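Local coordinates for calmodulin, putative (Toxoplasma gondii, PDB 6TJ6), which binds calcium through an EF-hand and, as a calmodulin-like protein, probably works as a regulatory or light-chain subunit on another protein, at residues E72-F77 against I124-F129; C35-T40 against Y67-E72; R7-F12 against M51-F56. All blocks are in the same frame, centred on the assembly; numbering follows the deposited sequence.

Interaction 1: E72-F77 against I124-F129; sequences ELIKSF and IQYANF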
loop_
_atom_site.group_PDB
_atom_site.type_symbol
_atom_site.label_atom_id
_atom_site.label_comp_id
_atom_site.label_asym_id
_atom_site.label_seq_id
_atom_site.Cartn_x
_atom_site.Cartn_y
_atom_site.Cartn_z
ATOM N N GLU A 72 -6.862 14.153 -22.152
ATOM C CA GLU A 72 -5.651 14.971 -22.187
ATOM C C GLU A 72 -4.429 14.147 -22.582
ATOM O O GLU A 72 -3.558 14.630 -23.314
ATOM C CB GLU A 72 -5.433 15.649 -20.830
ATOM C CG GLU A 72 -6.538 16.620 -20.428
ATOM C CD GLU A 72 -6.491 17.934 -21.192
ATOM O OE1 GLU A 72 -5.545 18.138 -21.982
ATOM O OE2 GLU A 72 -7.400 18.767 -20.997
ATOM N N LEU A 73 -4.356 12.893 -22.129
ATOM C CA LEU A 73 -3.224 12.038 -22.479
ATOM C C LEU A 73 -3.266 11.641 -23.951
ATOM O O LEU A 73 -2.240 11.664 -24.644
ATOM C CB LEU A 73 -3.209 10.795 -21.588
ATOM C CG LEU A 73 -2.372 10.839 -20.306
ATOM C CD1 LEU A 73 -0.890 10.876 -20.626
ATOM C CD2 LEU A 73 -2.755 12.029 -19.457
ATOM N N ILE A 74 -4.446 11.256 -24.443
ATOM C CA ILE A 74 -4.581 10.949 -25.864
ATOM C C ILE A 74 -4.281 12.189 -26.700
ATOM O O ILE A 74 -3.677 12.102 -27.778
ATOM C CB ILE A 74 -5.981 10.375 -26.153
ATOM C CG1 ILE A 74 -6.142 9.011 -25.474
ATOM C CG2 ILE A 74 -6.221 10.246 -27.648
ATOM C CD1 ILE A 74 -7.504 8.379 -25.679
ATOM N N LYS A 75 -4.651 13.367 -26.190
ATOM C CA LYS A 75 -4.371 14.621 -26.880
ATOM C C LYS A 75 -2.877 14.907 -26.930
ATOM O O LYS A 75 -2.368 15.408 -27.939
ATOM C CB LYS A 75 -5.118 15.758 -26.179
ATOM C CG LYS A 75 -5.192 17.059 -26.954
ATOM C CD LYS A 75 -6.320 17.932 -26.419
ATOM C CE LYS A 75 -5.803 19.062 -25.543
ATOM N NZ LYS A 75 -5.286 20.194 -26.362
ATOM N N SER A 76 -2.160 14.604 -25.846
ATOM C CA SER A 76 -0.711 14.776 -25.843
ATOM C C SER A 76 -0.037 13.803 -26.802
ATOM O O SER A 76 0.915 14.169 -27.500
ATOM C CB SER A 76 -0.160 14.599 -24.428
ATOM O OG SER A 76 -0.722 15.544 -23.535
ATOM N N PHE A 77 -0.510 12.554 -26.841
ATOM C CA PHE A 77 0.060 11.578 -27.768
ATOM C C PHE A 77 -0.192 11.974 -29.218
ATOM O O PHE A 77 0.676 11.785 -30.080
ATOM C CB PHE A 77 -0.513 10.188 -27.496
ATOM C CG PHE A 77 0.274 9.385 -26.503
ATOM C CD1 PHE A 77 1.519 8.873 -26.831
ATOM C CD2 PHE A 77 -0.241 9.124 -25.245
ATOM C CE1 PHE A 77 2.242 8.128 -25.919
ATOM C CE2 PHE A 77 0.474 8.379 -24.329
ATOM C CZ PHE A 77 1.717 7.879 -24.666
ATOM N N ILE A 124 2.426 2.383 -31.638
ATOM C CA ILE A 124 1.696 2.325 -30.376
ATOM C C ILE A 124 0.332 2.958 -30.596
ATOM O O ILE A 124 0.245 4.132 -30.970
ATOM C CB ILE A 124 2.440 3.045 -29.239
ATOM C CG1 ILE A 124 3.757 2.335 -28.918
ATOM C CG2 ILE A 124 1.557 3.137 -28.001
ATOM C CD1 ILE A 124 4.501 2.942 -27.746
ATOM N N GLN A 125 -0.730 2.192 -30.343
ATOM C CA GLN A 125 -2.082 2.704 -30.537
ATOM C C GLN A 125 -2.427 3.848 -29.588
ATOM O O GLN A 125 -3.473 4.480 -29.767
ATOM C CB GLN A 125 -3.092 1.564 -30.376
ATOM C CG GLN A 125 -2.842 0.359 -31.280
ATOM C CD GLN A 125 -3.193 0.619 -32.735
ATOM O OE1 GLN A 125 -2.587 1.464 -33.393
ATOM N NE2 GLN A 125 -4.176 -0.114 -33.244
ATOM N N TYR A 126 -1.559 4.135 -28.615
ATOM C CA TYR A 126 -1.715 5.097 -27.521
ATOM C C TYR A 126 -3.135 5.286 -26.982
ATOM O O TYR A 126 -3.307 5.371 -25.762
ATOM C CB TYR A 126 -1.093 6.455 -27.897
ATOM C CG TYR A 126 -1.706 7.273 -29.019
ATOM C CD1 TYR A 126 -2.849 8.036 -28.813
ATOM C CD2 TYR A 126 -1.085 7.353 -30.259
ATOM C CE1 TYR A 126 -3.386 8.811 -29.826
ATOM C CE2 TYR A 126 -1.614 8.129 -31.276
ATOM C CZ TYR A 126 -2.766 8.853 -31.055
ATOM O OH TYR A 126 -3.299 9.626 -32.062
ATOM N N ALA A 127 -4.156 5.359 -27.836
ATOM C CA ALA A 127 -5.524 5.386 -27.324
ATOM C C ALA A 127 -5.827 4.112 -26.543
ATOM O O ALA A 127 -6.182 4.157 -25.358
ATOM C CB ALA A 127 -6.519 5.571 -28.470
ATOM N N ASN A 128 -5.674 2.958 -27.199
ATOM C CA ASN A 128 -5.791 1.677 -26.508
ATOM C C ASN A 128 -4.820 1.597 -25.337
ATOM O O ASN A 128 -5.154 1.055 -24.276
ATOM C CB ASN A 128 -5.539 0.537 -27.496
ATOM C CG ASN A 128 -5.995 -0.809 -26.970
ATOM O OD1 ASN A 128 -6.907 -0.893 -26.149
ATOM N ND2 ASN A 128 -5.364 -1.875 -27.451
ATOM N N PHE A 129 -3.621 2.155 -25.504
ATOM C CA PHE A 129 -2.611 2.101 -24.452
ATOM C C PHE A 129 -3.015 2.952 -23.252
ATOM O O PHE A 129 -2.967 2.487 -22.105
ATOM C CB PHE A 129 -1.263 2.543 -25.028
ATOM C CG PHE A 129 -0.225 2.860 -23.995
ATOM C CD1 PHE A 129 0.296 1.868 -23.180
ATOM C CD2 PHE A 129 0.257 4.153 -23.864
ATOM C CE1 PHE A 129 1.265 2.165 -22.236
ATOM C CE2 PHE A 129 1.223 4.456 -22.925
ATOM C CZ PHE A 129 1.729 3.461 -22.109
#
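Phe77 and Tyr126 form the centre of a buried contact, its closest approaches all between carbon atoms, that joins helix 69-78 to the start of helix 127-134, the first and last helices of the C-terminal EF-hand pair. The two rings lie almost parallel, their planes 8° apart, but they are offset, with centroids 5.5 Å apart and little ring-on-ring overlap, while the two side chains run antiparallel past each other. What faces each ring instead is the other residue's methylene. Phe77 CB stands over the Tyr126 ring, 3.7 Å from its centroid and 25° off the normal, and Tyr126 CB returns the CH-pi contact 3.8 Å from the centroid of the Phe77 ring. The shortest approach, Phe77 CB to Tyr126 CD1, is 3.4 Å, evidence of close packing.

Ile74, one turn earlier on the helix, divides its two branches. CG2 lies at the edge of the Tyr126 ring, in its plane, 3.9 Å from CE1. The other branch is extended, CD1 anti to CA (chi2 179°), and ends 3.9 Å from CA of Ala127. On the far end of the Phe77 ring, CZ reaches the edge of the Phe129 ring at CE2, 3.9 Å away, and these two side chains cross at about a right angle.

The hydroxyl of Tyr126 is hydrogen-bonded to Asp81, a residue of what is consistent with an EF-hand loop, here without metal. Strand 88-89 adds Val88 against Phe77 and Tyr126, helix 127-134 adds Val130 against Ile74 and Phe77, and helix 106-116 brings Ala116 against Phe129.

Interaction 2: C35-T40 against Y67-E72; sequences CGVSPT and YNPEEE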
loop_
_atom_site.group_PDB
_atom_site.type_symbol
_atom_site.label_atom_id
_atom_site.label_comp_id
_atom_site.label_asym_id
_atom_site.label_seq_id
_atom_site.Cartn_x
_atom_site.Cartn_y
_atom_site.Cartn_z
ATOM N N CYS A 35 -1.616 10.089 -11.431
ATOM C CA CYS A 35 -3.014 9.889 -11.783
ATOM C C CYS A 35 -3.342 10.397 -13.181
ATOM O O CYS A 35 -4.522 10.472 -13.541
ATOM C CB CYS A 35 -3.916 10.562 -10.748
ATOM S SG CYS A 35 -3.692 9.924 -9.067
ATOM N N GLY A 36 -2.328 10.747 -13.971
ATOM C CA GLY A 36 -2.529 11.221 -15.323
ATOM C C GLY A 36 -2.812 12.699 -15.460
ATOM O O GLY A 36 -3.286 13.124 -16.519
ATOM N N VAL A 37 -2.542 13.498 -14.432
ATOM C CA VAL A 37 -2.789 14.935 -14.467
ATOM C C VAL A 37 -1.465 15.663 -14.643
ATOM O O VAL A 37 -0.514 15.438 -13.884
ATOM C CB VAL A 37 -3.513 15.408 -13.194
ATOM C CG1 VAL A 37 -3.644 16.923 -13.197
ATOM C CG2 VAL A 37 -4.883 14.752 -13.093
ATOM N N SER A 38 -1.400 16.532 -15.651
ATOM C CA SER A 38 -0.259 17.415 -15.847
ATOM C C SER A 38 -0.623 18.811 -15.363
ATOM O O SER A 38 -1.196 19.598 -16.126
ATOM C CB SER A 38 0.159 17.461 -17.318
ATOM O OG SER A 38 0.453 16.168 -17.811
ATOM N N PRO A 39 -0.323 19.155 -14.112
ATOM C CA PRO A 39 -0.678 20.489 -13.618
ATOM C C PRO A 39 0.085 21.577 -14.354
ATOM O O PRO A 39 1.220 21.385 -14.796
ATOM C CB PRO A 39 -0.284 20.437 -12.137
ATOM C CG PRO A 39 0.771 19.383 -12.066
ATOM C CD PRO A 39 0.388 18.358 -13.097
ATOM N N THR A 40 -0.566 22.728 -14.497
ATOM C CA THR A 40 0.072 23.876 -15.111
ATOM C C THR A 40 1.182 24.402 -14.204
ATOM O O THR A 40 1.188 24.139 -12.999
ATOM C CB THR A 40 -0.952 24.976 -15.382
ATOM O OG1 THR A 40 -1.423 25.510 -14.138
ATOM C CG2 THR A 40 -2.130 24.426 -16.177
ATOM N N TYR A 67 -10.759 18.454 -15.732
ATOM C CA TYR A 67 -9.614 17.893 -16.444
ATOM C C TYR A 67 -9.821 16.392 -16.565
ATOM O O TYR A 67 -9.851 15.691 -15.549
ATOM C CB TYR A 67 -8.314 18.209 -15.694
ATOM C CG TYR A 67 -7.020 17.788 -16.370
ATOM C CD1 TYR A 67 -6.574 16.473 -16.312
ATOM C CD2 TYR A 67 -6.222 18.721 -17.017
ATOM C CE1 TYR A 67 -5.387 16.095 -16.911
ATOM C CE2 TYR A 67 -5.034 18.353 -17.615
ATOM C CZ TYR A 67 -4.621 17.041 -17.559
ATOM O OH TYR A 67 -3.438 16.673 -18.153
ATOM N N ASN A 68 -9.971 15.900 -17.796
ATOM C CA ASN A 68 -10.150 14.474 -18.022
ATOM C C ASN A 68 -8.813 13.852 -18.390
ATOM O O ASN A 68 -8.296 14.122 -19.485
ATOM C CB ASN A 68 -11.180 14.223 -19.122
ATOM C CG ASN A 68 -11.513 12.748 -19.288
ATOM O OD1 ASN A 68 -11.010 11.895 -18.556
ATOM N ND2 ASN A 68 -12.378 12.446 -20.249
ATOM N N PRO A 69 -8.222 13.020 -17.524
ATOM C CA PRO A 69 -6.899 12.447 -17.838
ATOM C C PRO A 69 -6.838 11.684 -19.151
ATOM O O PRO A 69 -5.876 11.850 -19.910
ATOM C CB PRO A 69 -6.638 11.530 -16.636
ATOM C CG PRO A 69 -7.407 12.144 -15.525
ATOM C CD PRO A 69 -8.657 12.692 -16.158
ATOM N N GLU A 70 -7.833 10.843 -19.435
ATOM C CA GLU A 70 -7.801 10.037 -20.653
ATOM C C GLU A 70 -7.694 10.917 -21.893
ATOM O O GLU A 70 -6.824 10.707 -22.752
ATOM C CB GLU A 70 -9.052 9.158 -20.721
ATOM C CG GLU A 70 -9.145 8.295 -21.967
ATOM C CD GLU A 70 -10.365 7.393 -21.964
ATOM O OE1 GLU A 70 -11.498 7.918 -22.006
ATOM O OE2 GLU A 70 -10.191 6.158 -21.911
ATOM N N GLU A 71 -8.564 11.923 -21.992
ATOM C CA GLU A 71 -8.592 12.758 -23.185
ATOM C C GLU A 71 -7.348 13.631 -23.282
ATOM O O GLU A 71 -6.808 13.819 -24.376
ATOM C CB GLU A 71 -9.862 13.607 -23.194
ATOM C CG GLU A 71 -11.132 12.769 -23.235
ATOM C CD GLU A 71 -12.403 13.599 -23.217
ATOM O OE1 GLU A 71 -13.488 13.023 -23.449
ATOM O OE2 GLU A 71 -12.322 14.821 -22.971
ATOM N N GLU A 72 -6.862 14.153 -22.152
ATOM C CA GLU A 72 -5.651 14.971 -22.187
ATOM C C GLU A 72 -4.429 14.147 -22.582
ATOM O O GLU A 72 -3.558 14.630 -23.314
ATOM C CB GLU A 72 -5.433 15.649 -20.830
ATOM C CG GLU A 72 -6.538 16.620 -20.428
ATOM C CD GLU A 72 -6.491 17.934 -21.192
ATOM O OE1 GLU A 72 -5.545 18.138 -21.982
ATOM O OE2 GLU A 72 -7.400 18.767 -20.997
#
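Tyr67 docks on Gly36, Val37 and Ser38 at the junction between the two EF-hand halves, where the loop between helices 26-34 and 41-46 meets the start of helix 69-78. One hydrogen bond fixes the tip of the ring: Ser38 N donates to Tyr67 OH over 3.2 Å, and its angle of 165° at the hydrogen makes it nearly straight. Tyr67 CG is anti to its backbone N (chi1 -175°), which sends it toward the 35-40 loop.

Both faces of that ring are occupied. Val37 CG1 lies 4.2 Å above the plane on one side, toward the rim, while Glu72 CG comes within 3.5 Å of the plane on the other, so the ring is sandwiched between the loop and the helix that follows Tyr67. Val37 CG2 adds a contact of 4.0 Å to Tyr67 CD1. At the ring edge, near its plane, Gly36 O lies 3.7 Å from CE1.

Gly36 also brings its backbone against the helix start, its CA 5.2 Å from that of Pro69. It has left-handed backbone angles (phi 85°) and no side chain to stand between the two. Pro69 CB sits 3.7 Å from Gly36 O, and Leu64 of helix 53-64 touches both Val37 and Pro69.

Asn68 precedes the helix as its N-cap, its OD1 accepting a weak bond from Glu70 N, and Pro69 takes the first helical position, where its N owes no helical hydrogen bond. The break between helices 53-64 and 69-78, closed by this capped start, interrupts the interlobe linker, as fits the two-lobed calmodulin and light-chain architecture.

Interaction 3: R7-F12 against M51-F56; sequences RVREAF and MAWPDF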
loop_
_atom_site.group_PDB
_atom_site.type_symbol
_atom_site.label_atom_id
_atom_site.label_comp_id
_atom_site.label_asym_id
_atom_site.label_seq_id
_atom_site.Cartn_x
_atom_site.Cartn_y
_atom_site.Cartn_z
ATOM N N ARG A 7 -8.132 5.281 -7.344
ATOM C CA ARG A 7 -6.817 5.654 -7.858
ATOM C C ARG A 7 -6.177 6.776 -7.043
ATOM O O ARG A 7 -4.971 6.734 -6.768
ATOM C CB ARG A 7 -6.933 6.044 -9.332
ATOM C CG ARG A 7 -5.602 6.245 -10.032
ATOM C CD ARG A 7 -5.767 6.359 -11.545
ATOM N NE ARG A 7 -6.028 5.067 -12.178
ATOM C CZ ARG A 7 -5.089 4.163 -12.438
ATOM N NH1 ARG A 7 -3.825 4.404 -12.112
ATOM N NH2 ARG A 7 -5.409 3.015 -13.017
ATOM N N VAL A 8 -6.956 7.783 -6.642
ATOM C CA VAL A 8 -6.381 8.939 -5.953
ATOM C C VAL A 8 -5.893 8.549 -4.561
ATOM O O VAL A 8 -4.781 8.910 -4.145
ATOM C CB VAL A 8 -7.407 10.087 -5.893
ATOM C CG1 VAL A 8 -6.942 11.177 -4.944
ATOM C CG2 VAL A 8 -7.652 10.656 -7.287
ATOM N N ARG A 9 -6.723 7.813 -3.816
ATOM C CA ARG A 9 -6.334 7.369 -2.481
ATOM C C ARG A 9 -5.105 6.472 -2.536
ATOM O O ARG A 9 -4.181 6.606 -1.717
ATOM C CB ARG A 9 -7.511 6.645 -1.818
ATOM C CG ARG A 9 -7.237 6.135 -0.414
ATOM C CD ARG A 9 -8.518 5.676 0.276
ATOM N NE ARG A 9 -8.966 6.623 1.296
ATOM C CZ ARG A 9 -10.102 7.308 1.239
ATOM N NH1 ARG A 9 -10.422 8.147 2.216
ATOM N NH2 ARG A 9 -10.927 7.147 0.213
ATOM N N GLU A 10 -5.066 5.560 -3.511
ATOM C CA GLU A 10 -3.899 4.703 -3.673
ATOM C C GLU A 10 -2.660 5.514 -4.030
ATOM O O GLU A 10 -1.562 5.208 -3.560
ATOM C CB GLU A 10 -4.165 3.646 -4.741
ATOM C CG GLU A 10 -3.096 2.575 -4.803
ATOM C CD GLU A 10 -3.240 1.684 -6.013
ATOM O OE1 GLU A 10 -3.090 2.190 -7.146
ATOM O OE2 GLU A 10 -3.512 0.480 -5.830
ATOM N N ALA A 11 -2.812 6.546 -4.863
ATOM C CA ALA A 11 -1.665 7.381 -5.206
ATOM C C ALA A 11 -1.116 8.089 -3.976
ATOM O O ALA A 11 0.108 8.171 -3.787
ATOM C CB ALA A 11 -2.056 8.394 -6.282
ATOM N N PHE A 12 -2.009 8.603 -3.126
ATOM C CA PHE A 12 -1.558 9.195 -1.870
ATOM C C PHE A 12 -0.775 8.182 -1.044
ATOM O O PHE A 12 0.331 8.470 -0.570
ATOM C CB PHE A 12 -2.743 9.739 -1.068
ATOM C CG PHE A 12 -2.332 10.594 0.101
ATOM C CD1 PHE A 12 -2.082 11.946 -0.073
ATOM C CD2 PHE A 12 -2.176 10.045 1.366
ATOM C CE1 PHE A 12 -1.691 12.738 0.994
ATOM C CE2 PHE A 12 -1.786 10.831 2.441
ATOM C CZ PHE A 12 -1.543 12.181 2.254
ATOM N N MET A 51 0.732 18.257 1.841
ATOM C CA MET A 51 -0.687 17.927 1.855
ATOM C C MET A 51 -0.915 16.664 2.670
ATOM O O MET A 51 -0.239 15.652 2.456
ATOM C CB MET A 51 -1.231 17.714 0.437
ATOM C CG MET A 51 -1.446 18.968 -0.388
ATOM S SD MET A 51 -2.392 18.564 -1.871
ATOM C CE MET A 51 -2.200 20.055 -2.838
ATOM N N ALA A 52 -1.866 16.726 3.597
ATOM C CA ALA A 52 -2.442 15.519 4.164
ATOM C C ALA A 52 -3.535 15.003 3.228
ATOM O O ALA A 52 -3.858 15.625 2.212
ATOM C CB ALA A 52 -2.980 15.795 5.568
ATOM N N TRP A 53 -4.116 13.851 3.564
ATOM C CA TRP A 53 -5.113 13.239 2.683
ATOM C C TRP A 53 -6.300 14.141 2.361
ATOM O O TRP A 53 -6.697 14.191 1.186
ATOM C CB TRP A 53 -5.617 11.915 3.274
ATOM C CG TRP A 53 -6.881 11.449 2.602
ATOM C CD1 TRP A 53 -8.126 11.347 3.161
ATOM C CD2 TRP A 53 -7.027 11.059 1.230
ATOM N NE1 TRP A 53 -9.029 10.899 2.225
ATOM C CE2 TRP A 53 -8.380 10.716 1.032
ATOM C CE3 TRP A 53 -6.139 10.958 0.152
ATOM C CZ2 TRP A 53 -8.867 10.277 -0.200
ATOM C CZ3 TRP A 53 -6.626 10.526 -1.071
ATOM C CH2 TRP A 53 -7.977 10.192 -1.238
ATOM N N PRO A 54 -6.928 14.836 3.319
ATOM C CA PRO A 54 -8.039 15.726 2.932
ATOM C C PRO A 54 -7.638 16.754 1.888
ATOM O O PRO A 54 -8.364 16.954 0.902
ATOM C CB PRO A 54 -8.435 16.381 4.263
ATOM C CG PRO A 54 -8.039 15.382 5.297
ATOM C CD PRO A 54 -6.760 14.788 4.785
ATOM N N ASP A 55 -6.475 17.389 2.069
ATOM C CA ASP A 55 -5.986 18.366 1.099
ATOM C C ASP A 55 -5.820 17.741 -0.281
ATOM O O ASP A 55 -6.260 18.309 -1.287
ATOM C CB ASP A 55 -4.654 18.956 1.572
ATOM C CG ASP A 55 -4.692 19.397 3.018
ATOM O OD1 ASP A 55 -5.679 20.047 3.417
ATOM O OD2 ASP A 55 -3.732 19.086 3.757
ATOM N N PHE A 56 -5.176 16.570 -0.345
ATOM C CA PHE A 56 -4.892 15.947 -1.634
ATOM C C PHE A 56 -6.171 15.497 -2.327
ATOM O O PHE A 56 -6.328 15.690 -3.540
ATOM C CB PHE A 56 -3.939 14.766 -1.443
ATOM C CG PHE A 56 -3.522 14.099 -2.726
ATOM C CD1 PHE A 56 -2.635 14.726 -3.593
ATOM C CD2 PHE A 56 -3.995 12.834 -3.051
ATOM C CE1 PHE A 56 -2.237 14.117 -4.771
ATOM C CE2 PHE A 56 -3.601 12.216 -4.227
ATOM C CZ PHE A 56 -2.718 12.860 -5.091
#
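Phe12 lays one face of its ring over the backbone of Trp53, whose CA stands 4.0 Å from the ring centroid as a CH-pi contact. Its CG is anti to the backbone N (chi1 -169°), on a bond that leaves helix 7-15 toward the strand-to-helix turn. At the ring edge, in plane, CE1 approaches Met51 O to 3.6 Å. The indole presents its edge to the face of Phe12 in an offset edge-to-face pair, the centroid of its six-membered ring 5.8 Å from that of Phe12 and the planes 71° apart.

Phe56 completes this aromatic cluster from the next turn of helix 53-64: its CB lies 3.6 Å from Phe12 CD1. Val8 meets Phe56 twice, through CG1 and through its carbonyl, with Val8 O in the plane of the Phe56 ring and 3.5 Å from CE2.

Arg9 crosses the indole at about a right angle. Its CB packs 3.6 Å from Trp53 CH2, and Trp53 CZ2 lies over the centre of the guanidinium, 3.5 Å from Arg9 CZ, although the two planes are 43° apart.

Met51 is backbone-bonded to Ile23 in the short EF-hand sheet. Ala52 lies close to Glu22 and Phe12 to Asp16, both calcium ligands of this protein, though no metal is bound to this chain here.

Arg9 NH1 and Trp53 NE1 are 3.1 Å apart, yet both are donors and cannot bond to each other. The contact therefore rests on apolar and aromatic overlap, with the exposed arginine lying across the indole face rather than making a polar link.

Overall arrangement
Interactions 1 and 3 are counterparts in the two lobes: each joins the first helix of an EF-hand pair to the segment leading from the second short strand into the last helix, and each relies on a phenylalanine, Phe77 or Phe12. Interaction 1 is buried, whereas interaction 3 runs from buried Phe12 and Phe56, past partly exposed Trp53, to exposed Arg9. Their centres are about 25 Å apart, on opposite sides of the chain's centre. Interaction 2, partly buried, lies between them and differs in having a cross-segment hydrogen bond. It shares Glu72 and helix 69-78 with interaction 1, where Leu73 CD2 packs 3.2 Å from Gly36 O, and touches interaction 3 through Cys35 SG, 3.6 Å from Ala11 CB.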